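Local coordinates for protein CD180 antigen (Mus musculus, PDB 3T6Q) that may cooperate with MD-1 and TLR4 in the innate immune response of B cells to bacterial lipopolysaccharide, leading to NF-kappa-B activation, at residues V217-L222 with E249-M254. Numbering follows the deposited sequence. Where two conformers were deposited one is given.
With CU (copper (II) ion), chain J.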
loop_
_atom_site.group_PDB
_atom_site.type_symbol
_atom_site.label_atom_id
_atom_site.label_comp_id
_atom_site.label_asym_id
_atom_site.label_seq_id
_atom_site.Cartn_x
_atom_site.Cartn_y
_atom_site.Cartn_z
ATOM N N VAL A 217 -8.888 22.537 -12.626
ATOM C CA VAL A 217 -9.027 22.492 -11.172
ATOM C C VAL A 217 -7.796 23.026 -10.464
ATOM O O VAL A 217 -7.934 23.771 -9.489
ATOM C CB VAL A 217 -9.361 21.058 -10.652
ATOM C CG1 VAL A 217 -8.926 20.843 -9.204
ATOM C CG2 VAL A 217 -10.837 20.775 -10.807
ATOM N N ILE A 218 -6.607 22.652 -10.960
ATOM C CA ILE A 218 -5.353 23.074 -10.354
ATOM C C ILE A 218 -5.166 24.601 -10.482
ATOM O O ILE A 218 -4.859 25.285 -9.497
ATOM C CB ILE A 218 -4.104 22.360 -11.006
ATOM C CG1 ILE A 218 -4.142 20.835 -10.848
ATOM C CG2 ILE A 218 -2.799 22.886 -10.423
ATOM C CD1 ILE A 218 -4.271 20.290 -9.432
ATOM N N PHE A 219 -5.261 25.119 -11.706
ATOM C CA PHE A 219 -5.082 26.563 -11.916
ATOM C C PHE A 219 -6.090 27.375 -11.092
ATOM O O PHE A 219 -5.720 28.337 -10.429
ATOM C CB PHE A 219 -5.168 26.935 -13.405
ATOM C CG PHE A 219 -3.972 26.455 -14.230
ATOM C CD1 PHE A 219 -2.708 26.963 -14.008
ATOM C CD2 PHE A 219 -4.144 25.479 -15.213
ATOM C CE1 PHE A 219 -1.610 26.509 -14.746
ATOM C CE2 PHE A 219 -3.067 25.019 -15.952
ATOM C CZ PHE A 219 -1.807 25.551 -15.730
ATOM N N LYS A 220 -7.356 26.981 -11.125
ATOM C CA LYS A 220 -8.343 27.663 -10.301
ATOM C C LYS A 220 -8.026 27.591 -8.785
ATOM O O LYS A 220 -8.072 28.606 -8.071
ATOM C CB LYS A 220 -9.745 27.156 -10.645
ATOM C CG LYS A 220 -10.861 27.699 -9.756
ATOM C CD LYS A 220 -12.168 26.994 -10.117
ATOM C CE LYS A 220 -12.475 27.162 -11.604
ATOM N NZ LYS A 220 -13.871 26.724 -11.923
ATOM N N GLY A 221 -7.648 26.407 -8.310
ATOM C CA GLY A 221 -7.338 26.187 -6.903
ATOM C C GLY A 221 -6.114 26.939 -6.429
ATOM O O GLY A 221 -6.034 27.316 -5.277
ATOM N N LEU A 222 -5.166 27.189 -7.326
ATOM C CA LEU A 222 -3.927 27.904 -6.967
ATOM C C LEU A 222 -4.021 29.432 -6.993
ATOM O O LEU A 222 -3.006 30.141 -6.828
ATOM C CB LEU A 222 -2.780 27.484 -7.907
ATOM C CG LEU A 222 -2.351 26.003 -7.881
ATOM C CD1 LEU A 222 -1.094 25.799 -8.726
ATOM C CD2 LEU A 222 -2.111 25.465 -6.485
ATOM N N GLU A 249 -7.220 29.604 -17.580
ATOM C CA GLU A 249 -7.837 30.856 -17.063
ATOM C C GLU A 249 -7.308 31.272 -15.684
ATOM O O GLU A 249 -7.002 32.453 -15.465
ATOM C CB GLU A 249 -9.372 30.689 -17.059
ATOM C CG GLU A 249 -9.968 30.717 -18.472
ATOM C CD GLU A 249 -9.875 32.087 -19.143
ATOM O OE1 GLU A 249 -10.851 32.890 -19.004
ATOM O OE2 GLU A 249 -8.851 32.404 -19.824
ATOM N N GLY A 250 -7.168 30.300 -14.766
ATOM C CA GLY A 250 -6.684 30.582 -13.395
ATOM C C GLY A 250 -5.278 31.155 -13.332
ATOM O O GLY A 250 -4.892 31.832 -12.372
ATOM N N LEU A 251 -4.472 30.889 -14.341
ATOM C CA LEU A 251 -3.089 31.412 -14.307
ATOM C C LEU A 251 -3.002 32.951 -14.283
ATOM O O LEU A 251 -1.983 33.500 -13.867
ATOM C CB LEU A 251 -2.315 30.905 -15.538
ATOM C CG LEU A 251 -0.797 30.902 -15.578
ATOM C CD1 LEU A 251 -0.220 30.207 -14.341
ATOM C CD2 LEU A 251 -0.404 30.115 -16.841
ATOM N N CYS A 252 -4.055 33.621 -14.762
ATOM C CA CYS A 252 -4.138 35.075 -14.777
ATOM C C CYS A 252 -4.228 35.656 -13.348
ATOM O O CYS A 252 -4.072 36.885 -13.160
ATOM C CB CYS A 252 -5.367 35.521 -15.631
ATOM S SG CYS A 252 -5.004 35.772 -17.378
ATOM N N GLU A 253 -4.524 34.798 -12.353
ATOM C CA GLU A 253 -4.657 35.245 -10.960
ATOM C C GLU A 253 -3.606 34.656 -10.017
ATOM O O GLU A 253 -3.880 34.484 -8.835
ATOM C CB GLU A 253 -6.051 34.906 -10.429
ATOM C CG GLU A 253 -7.176 35.464 -11.302
ATOM C CD GLU A 253 -8.517 35.470 -10.584
ATOM O OE1 GLU A 253 -9.295 34.473 -10.697
ATOM O OE2 GLU A 253 -8.794 36.479 -9.888
ATOM N N MET A 254 -2.427 34.365 -10.587
ATOM C CA MET A 254 -1.343 33.631 -9.939
ATOM C C MET A 254 -0.024 34.266 -10.311
ATOM O O MET A 254 0.106 34.910 -11.340
ATOM C CB MET A 254 -1.312 32.174 -10.435
ATOM C CG MET A 254 -2.459 31.323 -9.945
ATOM S SD MET A 254 -2.399 29.737 -10.781
ATOM C CE MET A 254 -0.790 29.116 -10.254
HETATM CU CU CU J . -8.887 34.188 -20.730
HETATM O O HOH W 1 -6.448 31.028 -10.166
#
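Phe219 and Leu251 lie side by side and point the same way, linking helix 215-221 to the 3-10 turn 249-252 on the convex side of a leucine-rich-repeat solenoid, where helical elements of successive coils pack against each other. The tight part is here: the nearest pair of CA atoms is Lys220 CA and Gly250 CA, 4.6 Å apart, and Phe219 O comes within 3.8 Å of Gly250 CA. Gly250, with no side chain, brings its CA directly against the helix backbone. On the inner side, Leu251 CD1 lies 4.0 Å from Phe219 CE1, reaching the ring obliquely; the ring also meets Phe248, and both side chains continue inward onto strand 255-260. In the Met254 conformer given, the bend at the last torsion (chi3 61°) puts CE 3.5 Å from Leu222 CB, while SD stays near the plane of the Phe219 ring, at its edge; with a second conformer deposited, the shortness of the CE contact is doubtful. The outer side is looser: the CB of Lys220 points away from the turn, and a water fills in where the backbones do not bond directly. Farther out, Glu249 OE2 binds copper at 2.0 Å together with His275, and Cys252 forms a disulfide with Cys276. The bridging water donates to both carbonyls, 2.8 Å from Phe219 O and 2.8 Å from Gly250 O.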